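Local coordinates for protein dihydropteroate synthase (Burkholderia cenocepacia, PDB 2Y5J) that probably catalyses the condensation of para-aminobenzoate with 6-hydroxymethyl-7,8-dihydropterin diphosphate to 7,8-dihydropteroate, the immediate precursor of folate derivatives, at residues C13-L18 / P95-L100; P99-T104 / A118-D123; A108-A113 / P130-A135; A208-L213 / L259-R264. All blocks are in the same frame, centred on the assembly; numbering follows the deposited sequence.

Contact 1 of 4, residues C13-L18 / P95-L100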
loop_
_atom_site.group_PDB
_atom_site.type_symbol
_atom_site.label_atom_id
_atom_site.label_comp_id
_atom_site.label_asym_id
_atom_site.label_seq_id
_atom_site.Cartn_x
_atom_site.Cartn_y
_atom_site.Cartn_z
ATOM N N CYS A 13 -6.352 11.665 -2.099
ATOM C CA CYS A 13 -6.022 10.976 -0.868
ATOM C C CYS A 13 -6.036 11.959 0.289
ATOM O O CYS A 13 -5.011 12.448 0.719
ATOM C CB CYS A 13 -4.752 10.152 -1.108
ATOM S SG CYS A 13 -3.450 9.948 0.117
ATOM N N GLY A 14 -7.230 12.225 0.818
ATOM C CA GLY A 14 -7.367 13.069 1.993
ATOM C C GLY A 14 -7.060 14.500 1.611
ATOM O O GLY A 14 -7.622 15.003 0.643
ATOM N N ARG A 15 -6.122 15.117 2.326
ATOM C CA ARG A 15 -5.695 16.487 2.082
ATOM C C ARG A 15 -5.050 16.690 0.718
ATOM O O ARG A 15 -4.981 17.842 0.268
ATOM C CB ARG A 15 -4.699 16.939 3.160
ATOM C CG ARG A 15 -5.327 17.203 4.542
ATOM C CD ARG A 15 -4.224 17.533 5.556
ATOM N NE ARG A 15 -3.565 16.341 6.089
ATOM C CZ ARG A 15 -2.486 16.352 6.865
ATOM N NH1 ARG A 15 -1.868 17.493 7.165
ATOM N NH2 ARG A 15 -1.991 15.185 7.261
ATOM N N PHE A 16 -4.610 15.606 0.069
ATOM C CA PHE A 16 -3.680 15.677 -1.053
ATOM C C PHE A 16 -4.238 15.066 -2.324
ATOM O O PHE A 16 -4.856 14.003 -2.334
ATOM C CB PHE A 16 -2.385 14.986 -0.647
ATOM C CG PHE A 16 -1.785 15.514 0.632
ATOM C CD1 PHE A 16 -1.082 16.710 0.653
ATOM C CD2 PHE A 16 -1.952 14.831 1.820
ATOM C CE1 PHE A 16 -0.513 17.187 1.821
ATOM C CE2 PHE A 16 -1.375 15.277 3.002
ATOM C CZ PHE A 16 -0.663 16.463 2.995
ATOM N N GLU A 17 -4.067 15.773 -3.429
ATOM C CA GLU A 17 -4.425 15.235 -4.728
ATOM C C GLU A 17 -3.068 14.719 -5.206
ATOM O O GLU A 17 -2.123 15.497 -5.358
ATOM C CB GLU A 17 -4.977 16.354 -5.628
ATOM C CG GLU A 17 -6.498 16.554 -5.672
ATOM C CD GLU A 17 -6.916 18.009 -5.463
ATOM O OE1 GLU A 17 -6.626 18.524 -4.350
ATOM O OE2 GLU A 17 -7.521 18.605 -6.397
ATOM N N LEU A 18 -2.942 13.412 -5.423
ATOM C CA LEU A 18 -1.618 12.849 -5.610
ATOM C C LEU A 18 -1.656 12.434 -7.054
ATOM O O LEU A 18 -2.625 11.856 -7.546
ATOM C CB LEU A 18 -1.376 11.629 -4.729
ATOM C CG LEU A 18 -1.220 11.753 -3.220
ATOM C CD1 LEU A 18 -1.042 10.346 -2.635
ATOM C CD2 LEU A 18 -0.121 12.666 -2.722
ATOM N N PRO A 95 0.729 17.971 11.205
ATOM C CA PRO A 95 1.101 19.301 10.711
ATOM C C PRO A 95 2.320 19.343 9.792
ATOM O O PRO A 95 2.529 20.350 9.115
ATOM C CB PRO A 95 1.361 20.115 11.986
ATOM C CG PRO A 95 1.187 19.172 13.157
ATOM C CD PRO A 95 1.204 17.782 12.589
ATOM N N LEU A 96 3.091 18.257 9.772
ATOM C CA LEU A 96 4.153 18.010 8.795
ATOM C C LEU A 96 3.663 18.094 7.355
ATOM O O LEU A 96 4.474 18.287 6.454
ATOM C CB LEU A 96 4.822 16.655 9.019
ATOM C CG LEU A 96 5.762 16.507 10.222
ATOM C CD1 LEU A 96 6.049 15.052 10.539
ATOM C CD2 LEU A 96 7.094 17.247 10.079
ATOM N N ASN A 97 2.362 17.953 7.136
ATOM C CA ASN A 97 1.762 18.045 5.808
ATOM C C ASN A 97 2.268 17.063 4.739
ATOM O O ASN A 97 2.512 17.430 3.597
ATOM C CB ASN A 97 1.804 19.494 5.328
ATOM C CG ASN A 97 0.519 19.918 4.634
ATOM O OD1 ASN A 97 -0.542 20.031 5.254
ATOM N ND2 ASN A 97 0.617 20.203 3.339
ATOM N N VAL A 98 2.453 15.802 5.118
ATOM C CA VAL A 98 2.613 14.707 4.162
ATOM C C VAL A 98 1.508 13.665 4.339
ATOM O O VAL A 98 1.145 13.335 5.460
ATOM C CB VAL A 98 3.995 14.019 4.296
ATOM C CG1 VAL A 98 4.412 13.877 5.730
ATOM C CG2 VAL A 98 3.962 12.620 3.715
ATOM N N PRO A 99 1.001 13.097 3.233
ATOM C CA PRO A 99 0.017 12.025 3.356
ATOM C C PRO A 99 0.335 11.012 4.458
ATOM O O PRO A 99 1.457 10.507 4.542
ATOM C CB PRO A 99 0.059 11.384 1.970
ATOM C CG PRO A 99 0.435 12.477 1.054
ATOM C CD PRO A 99 1.259 13.462 1.826
ATOM N N LEU A 100 -0.643 10.788 5.333
ATOM C CA LEU A 100 -0.484 9.939 6.507
ATOM C C LEU A 100 -1.418 8.755 6.309
ATOM O O LEU A 100 -2.609 8.934 6.048
ATOM C CB LEU A 100 -0.884 10.657 7.803
ATOM C CG LEU A 100 -0.261 11.972 8.278
ATOM C CD1 LEU A 100 -0.871 12.353 9.619
ATOM C CD2 LEU A 100 1.238 11.814 8.468
HETATM O O HOH W 1 1.121 15.014 7.987
#
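Pro99 sets its CD over one face of the Phe16 ring, 3.5 Å from the ring centroid and 18° off the normal, a CH-pi contact shifted toward the CD2-CE2 side. CB of Arg15 lies over the opposite face, also toward the rim, so both faces are covered. With CG anti to the carbonyl carbon (chi1 -54°), the Phe16 ring is brought against Pro99. Leu18 CD2 closes on Pro99 CG at 3.8 Å, and Cys13 SG stands 4.2 Å from Pro99 CB; this is the tight, apolar half. Toward solvent the packing gives way to polar groups. There Phe16 CZ lies 3.4 Å from Asn97 O, and the Arg15 guanidinium stands almost perpendicular to the Asn97 amide. One water accepts from Arg15 NH2 (3.2 Å) and can donate to Val98 O (3.0 Å), while Leu100 CG sits at the guanidinium edge. The stronger partners of Arg15 are Arg94 O and the carboxylate of Asp119. Residues 13-16 form a type II' turn between strands 11-13 and 16-18: an N-terminal beta-hairpin packed on the loop that leads into strand 100-103 of the TIM barrel.

Contact 2 of 4, residues P99-T104 / A118-D123. With EDO (1,2-ethanediol), chain E.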
loop_
_atom_site.group_PDB
_atom_site.type_symbol
_atom_site.label_atom_id
_atom_site.label_comp_id
_atom_site.label_asym_id
_atom_site.label_seq_id
_atom_site.Cartn_x
_atom_site.Cartn_y
_atom_site.Cartn_z
ATOM N N PRO A 99 1.001 13.097 3.233
ATOM C CA PRO A 99 0.017 12.025 3.356
ATOM C C PRO A 99 0.335 11.012 4.458
ATOM O O PRO A 99 1.457 10.507 4.542
ATOM C CB PRO A 99 0.059 11.384 1.970
ATOM C CG PRO A 99 0.435 12.477 1.054
ATOM C CD PRO A 99 1.259 13.462 1.826
ATOM N N LEU A 100 -0.643 10.788 5.333
ATOM C CA LEU A 100 -0.484 9.939 6.507
ATOM C C LEU A 100 -1.418 8.755 6.309
ATOM O O LEU A 100 -2.609 8.934 6.048
ATOM C CB LEU A 100 -0.884 10.657 7.803
ATOM C CG LEU A 100 -0.261 11.972 8.278
ATOM C CD1 LEU A 100 -0.871 12.353 9.619
ATOM C CD2 LEU A 100 1.238 11.814 8.468
ATOM N N SER A 101 -0.901 7.537 6.419
ATOM C CA SER A 101 -1.671 6.381 5.961
ATOM C C SER A 101 -1.863 5.451 7.147
ATOM O O SER A 101 -0.978 5.347 8.000
ATOM C CB SER A 101 -0.977 5.713 4.777
ATOM O OG SER A 101 -1.255 4.330 4.702
ATOM N N ILE A 102 -3.011 4.788 7.209
ATOM C CA ILE A 102 -3.267 3.906 8.341
ATOM C C ILE A 102 -3.341 2.443 7.908
ATOM O O ILE A 102 -4.061 2.116 6.981
ATOM C CB ILE A 102 -4.558 4.287 9.120
ATOM C CG1 ILE A 102 -4.763 5.803 9.151
ATOM C CG2 ILE A 102 -4.506 3.713 10.539
ATOM C CD1 ILE A 102 -3.790 6.483 10.100
ATOM N N ASP A 103 -2.590 1.573 8.574
ATOM C CA ASP A 103 -2.587 0.153 8.254
ATOM C C ASP A 103 -3.498 -0.518 9.271
ATOM O O ASP A 103 -3.057 -0.907 10.354
ATOM C CB ASP A 103 -1.156 -0.412 8.323
ATOM C CG ASP A 103 -1.020 -1.820 7.753
ATOM O OD1 ASP A 103 -1.628 -2.139 6.697
ATOM O OD2 ASP A 103 -0.216 -2.574 8.355
ATOM N N THR A 104 -4.779 -0.633 8.927
ATOM C CA THR A 104 -5.729 -1.235 9.856
ATOM C C THR A 104 -6.866 -1.778 9.004
ATOM O O THR A 104 -7.120 -1.265 7.920
ATOM C CB THR A 104 -6.280 -0.223 10.903
ATOM O OG1 THR A 104 -6.948 -0.940 11.950
ATOM C CG2 THR A 104 -7.318 0.683 10.255
ATOM N N ALA A 118 -6.436 11.393 9.265
ATOM C CA ALA A 118 -5.538 10.529 8.485
ATOM C C ALA A 118 -5.961 10.661 7.032
ATOM O O ALA A 118 -7.143 10.909 6.791
ATOM C CB ALA A 118 -5.669 9.078 8.905
ATOM N N ASP A 119 -5.040 10.499 6.084
ATOM C CA ASP A 119 -5.350 10.769 4.686
ATOM C C ASP A 119 -5.694 9.571 3.798
ATOM O O ASP A 119 -6.197 9.772 2.685
ATOM C CB ASP A 119 -4.207 11.556 4.037
ATOM C CG ASP A 119 -3.913 12.833 4.787
ATOM O OD1 ASP A 119 -4.672 13.801 4.564
ATOM O OD2 ASP A 119 -2.944 12.889 5.572
ATOM N N LEU A 120 -5.378 8.365 4.275
ATOM C CA LEU A 120 -5.485 7.146 3.478
ATOM C C LEU A 120 -5.567 5.916 4.367
ATOM O O LEU A 120 -4.828 5.771 5.350
ATOM C CB LEU A 120 -4.239 7.046 2.596
ATOM C CG LEU A 120 -3.821 5.935 1.627
ATOM C CD1 LEU A 120 -2.386 6.263 1.182
ATOM C CD2 LEU A 120 -3.802 4.523 2.184
ATOM N N ILE A 121 -6.477 5.022 4.005
ATOM C CA ILE A 121 -6.656 3.815 4.788
ATOM C C ILE A 121 -6.107 2.646 3.984
ATOM O O ILE A 121 -6.476 2.461 2.836
ATOM C CB ILE A 121 -8.138 3.500 5.072
ATOM C CG1 ILE A 121 -8.803 4.622 5.872
ATOM C CG2 ILE A 121 -8.229 2.229 5.910
ATOM C CD1 ILE A 121 -8.276 4.796 7.295
ATOM N N ASN A 122 -5.251 1.860 4.623
ATOM C CA ASN A 122 -4.631 0.678 4.047
ATOM C C ASN A 122 -5.147 -0.608 4.700
ATOM O O ASN A 122 -4.893 -0.855 5.891
ATOM C CB ASN A 122 -3.138 0.808 4.335
ATOM C CG ASN A 122 -2.296 0.258 3.231
ATOM O OD1 ASN A 122 -2.281 -0.942 2.978
ATOM N ND2 ASN A 122 -1.658 1.151 2.503
ATOM N N ASP A 123 -5.936 -1.386 3.966
ATOM C CA ASP A 123 -6.663 -2.474 4.608
ATOM C C ASP A 123 -6.444 -3.824 3.924
ATOM O O ASP A 123 -6.999 -4.102 2.848
ATOM C CB ASP A 123 -8.146 -2.106 4.734
ATOM C CG ASP A 123 -9.039 -3.237 5.235
ATOM O OD1 ASP A 123 -8.656 -4.104 6.058
ATOM O OD2 ASP A 123 -10.211 -3.245 4.795
HETATM C C1 EDO E . -7.451 14.335 5.737
HETATM O O1 EDO E . -6.777 13.473 6.670
HETATM C C2 EDO E . -8.585 13.665 4.970
HETATM O O2 EDO E . -9.068 14.610 4.002
#
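Leu100 and Asp119 open the pairing of two parallel strands by gripping each other twice. Asp119 N donates to Leu100 O (2.9 Å) in the carbonyl plane, and Leu100 N returns a bond to Asp119 OD2 (3.1 Å), which it meets on the anti side of the carboxylate. Leu120 N adds a weak bond to the same Leu100 O. Beyond this the ladder is regular. Ile102 N donates to Leu120 O at 2.8 Å, and Asn122 N to Ile102 O, both fairly straight at the hydrogen; the bond from Thr104 N to Asn122 O is more bent. Ile102 is thus bonded through both its N and its O to strand 120-123, as parallel pairing requires. On the face bearing Ile102 and Ile121, Ile102 CG1 presses on Ala118 CB at 3.4 Å, with Ile121 CD1 also near CG1, at 4.1 Å. Ile102 CG1 lies anti to the carbonyl carbon (chi1 -35°), which turns that branch back toward the alanine. The other face carries Ser101, Leu120, Asp103 and Asn122; Leu120 CD2 approaches Ser101 OG at 3.6 Å. A second shell fixes the ends: Arg15 forms a salt bridge with Asp119 OD2, and Asp123 accepts from the backbone N of Trp125 and Phe127. An ethanediol, probably from the crystallisation liquor, donates to Ala118 O. The strands run 26° apart and belong to the parallel barrel sheet, between strands 62-65 and 142-146; helix 107-115 completes the beta-alpha-beta crossover, packing through Ala113 and Met110 on Ile102, Ile121 and Thr104.

Contact 3 of 4, residues A108-A113 / P130-A135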
loop_
_atom_site.group_PDB
_atom_site.type_symbol
_atom_site.label_atom_id
_atom_site.label_comp_id
_atom_site.label_asym_id
_atom_site.label_seq_id
_atom_site.Cartn_x
_atom_site.Cartn_y
_atom_site.Cartn_z
ATOM N N ALA A 108 -13.484 0.435 13.772
ATOM C CA ALA A 108 -13.374 1.413 14.863
ATOM C C ALA A 108 -12.094 2.230 14.740
ATOM O O ALA A 108 -12.106 3.440 14.987
ATOM C CB ALA A 108 -13.441 0.764 16.271
ATOM N N VAL A 109 -11.014 1.535 14.385
ATOM C CA VAL A 109 -9.732 2.174 14.094
ATOM C C VAL A 109 -9.856 3.081 12.883
ATOM O O VAL A 109 -9.380 4.203 12.920
ATOM C CB VAL A 109 -8.566 1.170 13.949
ATOM C CG1 VAL A 109 -7.236 1.915 13.818
ATOM C CG2 VAL A 109 -8.462 0.266 15.171
ATOM N N MET A 110 -10.527 2.648 11.824
ATOM C CA MET A 110 -10.654 3.491 10.636
ATOM C C MET A 110 -11.459 4.763 10.891
ATOM O O MET A 110 -11.133 5.844 10.394
ATOM C CB MET A 110 -11.323 2.736 9.484
ATOM C CG MET A 110 -10.770 1.344 9.215
ATOM S SD MET A 110 -11.537 0.700 7.708
ATOM C CE MET A 110 -10.701 -0.880 7.672
ATOM N N ARG A 111 -12.539 4.609 11.651
ATOM C CA ARG A 111 -13.484 5.658 12.022
ATOM C C ARG A 111 -12.785 6.763 12.810
ATOM O O ARG A 111 -12.937 7.953 12.515
ATOM C CB ARG A 111 -14.574 4.989 12.867
ATOM C CG ARG A 111 -15.716 5.884 13.350
ATOM C CD ARG A 111 -16.884 5.060 13.917
ATOM N NE ARG A 111 -17.621 4.366 12.860
ATOM C CZ ARG A 111 -18.519 4.939 12.061
ATOM N NH1 ARG A 111 -18.850 6.217 12.204
ATOM N NH2 ARG A 111 -19.106 4.220 11.114
ATOM N N ALA A 112 -12.026 6.332 13.813
ATOM C CA ALA A 112 -11.261 7.218 14.675
ATOM C C ALA A 112 -10.142 7.957 13.936
ATOM O O ALA A 112 -9.983 9.183 14.045
ATOM C CB ALA A 112 -10.653 6.379 15.792
ATOM N N ALA A 113 -9.365 7.188 13.177
ATOM C CA ALA A 113 -8.193 7.734 12.517
ATOM C C ALA A 113 -8.637 8.779 11.513
ATOM O O ALA A 113 -7.985 9.817 11.381
ATOM C CB ALA A 113 -7.405 6.612 11.844
ATOM N N PRO A 130 -17.056 -6.340 8.835
ATOM C CA PRO A 130 -18.382 -5.721 8.919
ATOM C C PRO A 130 -18.315 -4.288 9.470
ATOM O O PRO A 130 -17.691 -4.051 10.512
ATOM C CB PRO A 130 -19.174 -6.720 9.781
ATOM C CG PRO A 130 -18.581 -8.078 9.364
ATOM C CD PRO A 130 -17.096 -7.775 9.196
ATOM N N GLY A 131 -18.917 -3.349 8.743
ATOM C CA GLY A 131 -18.769 -1.911 8.996
ATOM C C GLY A 131 -17.673 -1.098 8.322
ATOM O O GLY A 131 -17.663 0.145 8.387
ATOM N N ALA A 132 -16.715 -1.781 7.696
ATOM C CA ALA A 132 -15.501 -1.122 7.204
ATOM C C ALA A 132 -15.886 -0.119 6.150
ATOM O O ALA A 132 -15.411 1.021 6.192
ATOM C CB ALA A 132 -14.520 -2.108 6.610
ATOM N N ILE A 133 -16.720 -0.564 5.210
ATOM C CA ILE A 133 -17.167 0.314 4.135
ATOM C C ILE A 133 -17.951 1.498 4.678
ATOM O O ILE A 133 -17.710 2.624 4.257
ATOM C CB ILE A 133 -17.936 -0.422 3.026
ATOM C CG1 ILE A 133 -16.957 -1.274 2.195
ATOM C CG2 ILE A 133 -18.692 0.577 2.173
ATOM C CD1 ILE A 133 -17.558 -2.163 1.094
ATOM N N ASP A 134 -18.821 1.277 5.661
ATOM C CA ASP A 134 -19.560 2.369 6.294
ATOM C C ASP A 134 -18.624 3.343 7.004
ATOM O O ASP A 134 -18.830 4.551 6.943
ATOM C CB ASP A 134 -20.640 1.824 7.240
ATOM C CG ASP A 134 -21.353 2.936 8.006
ATOM O OD1 ASP A 134 -22.356 3.465 7.474
ATOM O OD2 ASP A 134 -20.921 3.299 9.129
ATOM N N ALA A 135 -17.606 2.852 7.707
ATOM C CA ALA A 135 -16.650 3.749 8.343
ATOM C C ALA A 135 -15.870 4.676 7.384
ATOM O O ALA A 135 -15.367 5.711 7.799
ATOM C CB ALA A 135 -15.696 2.929 9.210
#
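Arg111 and Asp134 reach across the outer surface of the TIM barrel, where helix 107-115 and the short helix 132-136, which follow strands 100-103 and 120-123, pack against each other. Their flat groups are turned only 28° from one another, and Asp134 OD2 sits at the edge of the guanidinium, near its plane, 2.8 Å from NH2 of Arg111. The salt bridge is close, yet as a hydrogen bond it is weak, because the N-H...O angle is only 117°. Arg111 starts with CG anti to the backbone N, runs out extended and then bends at chi3 (-72°), and this bend carries the guanidinium over to the second helix. The same NH2 of Arg111 comes within 3.7 Å of Ala135 CA. The other oxygen of Asp134, OD1, forms a second salt bridge, with Arg137. Beneath this exposed polar bridge the contact is apolar. Ala135 aims its methyl at helix 107-115, where CB of Met110 lies 4.4 Å from Ala135 CB. Met110 itself is extended beyond CG, which carries its end inward toward Thr104, Ile121 and Asp123 beside the barrel strands. Its terminal methyl reaches the earlier part of segment 130-135, CE of Met110 meeting Ala132 CB at 4.1 Å.

Contact 4 of 4, residues A208-L213 / L259-R264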
loop_
_atom_site.group_PDB
_atom_site.type_symbol
_atom_site.label_atom_id
_atom_site.label_comp_id
_atom_site.label_asym_id
_atom_site.label_seq_id
_atom_site.Cartn_x
_atom_site.Cartn_y
_atom_site.Cartn_z
ATOM N N ALA A 208 4.875 -14.279 -10.021
ATOM C CA ALA A 208 3.878 -14.208 -11.106
ATOM C C ALA A 208 3.173 -12.846 -11.111
ATOM O O ALA A 208 3.040 -12.217 -12.159
ATOM C CB ALA A 208 2.854 -15.345 -10.949
ATOM N N LEU A 209 2.781 -12.344 -9.940
ATOM C CA LEU A 209 2.085 -11.057 -9.786
ATOM C C LEU A 209 2.973 -9.841 -9.994
ATOM O O LEU A 209 2.586 -8.779 -10.492
ATOM C CB LEU A 209 1.444 -10.971 -8.391
ATOM C CG LEU A 209 0.289 -11.955 -8.152
ATOM C CD1 LEU A 209 0.148 -12.056 -6.636
ATOM C CD2 LEU A 209 -1.004 -11.473 -8.849
ATOM N N LEU A 210 4.225 -10.000 -9.599
ATOM C CA LEU A 210 5.193 -8.931 -9.821
ATOM C C LEU A 210 5.556 -8.871 -11.299
ATOM O O LEU A 210 5.622 -7.785 -11.870
ATOM C CB LEU A 210 6.409 -9.078 -8.906
ATOM C CG LEU A 210 7.636 -8.184 -9.091
ATOM C CD1 LEU A 210 7.111 -6.773 -9.156
ATOM C CD2 LEU A 210 8.573 -8.363 -7.898
ATOM N N ALA A 211 5.734 -10.022 -11.936
ATOM C CA ALA A 211 6.007 -10.079 -13.373
ATOM C C ALA A 211 4.853 -9.450 -14.145
ATOM O O ALA A 211 5.118 -8.825 -15.165
ATOM C CB ALA A 211 6.225 -11.530 -13.848
ATOM N N ALA A 212 3.605 -9.643 -13.719
ATOM C CA ALA A 212 2.420 -9.220 -14.465
ATOM C C ALA A 212 1.770 -7.971 -13.885
ATOM O O ALA A 212 0.581 -7.731 -14.117
ATOM C CB ALA A 212 1.363 -10.326 -14.494
ATOM N N LEU A 213 2.539 -7.172 -13.152
ATOM C CA LEU A 213 1.951 -6.199 -12.218
ATOM C C LEU A 213 0.827 -5.337 -12.789
ATOM O O LEU A 213 -0.158 -5.174 -12.089
ATOM C CB LEU A 213 3.003 -5.350 -11.485
ATOM C CG LEU A 213 2.538 -4.422 -10.361
ATOM C CD1 LEU A 213 2.218 -5.243 -9.147
ATOM C CD2 LEU A 213 3.525 -3.345 -9.970
ATOM N N LEU A 259 12.181 -1.595 -7.681
ATOM C CA LEU A 259 12.477 -1.107 -9.025
ATOM C C LEU A 259 11.722 -1.926 -10.039
ATOM O O LEU A 259 11.186 -1.367 -10.997
ATOM C CB LEU A 259 13.958 -1.201 -9.384
ATOM C CG LEU A 259 14.888 -0.049 -9.012
ATOM C CD1 LEU A 259 16.150 -0.214 -9.834
ATOM C CD2 LEU A 259 14.182 1.220 -9.428
ATOM N N CYS A 260 11.740 -3.245 -9.854
ATOM C CA CYS A 260 10.985 -4.112 -10.758
ATOM C C CYS A 260 9.518 -3.680 -10.776
ATOM O O CYS A 260 8.905 -3.573 -11.851
ATOM C CB CYS A 260 11.125 -5.598 -10.368
ATOM S SG CYS A 260 12.832 -6.219 -10.460
ATOM N N ALA A 261 8.989 -3.397 -9.586
ATOM C CA ALA A 261 7.598 -2.988 -9.455
ATOM C C ALA A 261 7.401 -1.666 -10.186
ATOM O O ALA A 261 6.457 -1.544 -10.990
ATOM C CB ALA A 261 7.180 -2.885 -7.985
ATOM N N VAL A 262 8.300 -0.702 -9.984
ATOM C CA VAL A 262 8.057 0.567 -10.687
ATOM C C VAL A 262 8.310 0.488 -12.189
ATOM O O VAL A 262 7.684 1.219 -12.963
ATOM C CB VAL A 262 8.775 1.806 -10.109
ATOM C CG1 VAL A 262 8.372 2.000 -8.638
ATOM C CG2 VAL A 262 10.283 1.739 -10.340
ATOM N N GLU A 263 9.212 -0.411 -12.584
ATOM C CA GLU A 263 9.543 -0.571 -13.981
ATOM C C GLU A 263 8.268 -1.127 -14.609
ATOM O O GLU A 263 8.009 -0.892 -15.785
ATOM C CB GLU A 263 10.689 -1.576 -14.120
ATOM C CG GLU A 263 10.952 -2.028 -15.537
ATOM C CD GLU A 263 11.300 -0.862 -16.474
ATOM O OE1 GLU A 263 11.955 0.128 -16.039
ATOM O OE2 GLU A 263 10.870 -0.972 -17.649
ATOM N N ARG A 264 7.508 -1.896 -13.835
ATOM C CA ARG A 264 6.258 -2.501 -14.312
ATOM C C ARG A 264 5.007 -1.760 -13.811
ATOM O O ARG A 264 4.015 -2.382 -13.492
ATOM C CB ARG A 264 6.175 -3.996 -13.925
ATOM C CG ARG A 264 7.281 -4.862 -14.560
ATOM C CD ARG A 264 7.644 -6.207 -13.899
ATOM N NE ARG A 264 8.763 -6.784 -14.645
ATOM C CZ ARG A 264 10.039 -6.413 -14.547
ATOM N NH1 ARG A 264 10.430 -5.470 -13.697
ATOM N NH2 ARG A 264 10.957 -6.986 -15.307
#
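The guanidinium of Arg264 has Ala211 O at its edge, near its plane, while Leu210 O lies oblique to it; both carbonyls approach the arginine more closely through its aliphatic chain, CD standing 3.3 Å from Leu210 O and 3.9 Å from Ala211 O. Elsewhere along its rim is the backbone carbonyl of Cys260: Arg264 NH1 donates to Cys260 O at 3.1 Å with an N-H...O angle of 160°. This bond is straight at the hydrogen but steep at the acceptor, the C=O...N angle being 103°. Arg264 N also binds Cys260 O, from the opposite face of the carbonyl plane, so one oxygen is gripped twice by the same residue. The chain is extended from CG to NE and turns at chi4 (78°), folding the guanidinium back over the last turn of its own helix. The two segments are the C-terminal ends of helices 204-211 and 251-263, which belong to the helical layer around the parallel barrel. Both helices end here, Ala212 and Arg264 being the first residues to leave helical backbone angles. Leucines fill the rest of the interface. Leu210, with CG anti to its backbone N, sends CD1 over Ala261, 3.8 Å from CA, with Cys260 CB slightly farther off. Leu213 points at the second segment and rests its CD2 against two carbonyl oxygens, 3.6 Å from Ala261 O and 3.7 Å from Arg264 O. The methyl of Ala261 is touched by both leucines and, from a loop, by Met232.

Contacts 1 and 2 share Pro99 and Leu100, their centres 10 Å apart, and the Arg15-Asp119 salt bridge ties the N-terminal hairpin to the residue just ahead of strand 120-123. Contact 3 crosses contact 2 along the chain, its centre 12 Å away: helix 107-115 lies in sequence between the two paired strands, and Met110 and Val109 pack on Thr104. These three thus follow one sector of the barrel from hairpin to sheet to helical layer. Contact 4 comes last, in series, about 31 Å from contact 3 between centres and on the opposite side of the chain's centre from contacts 1, 2 and 3, joining two helices of the later half of the barrel.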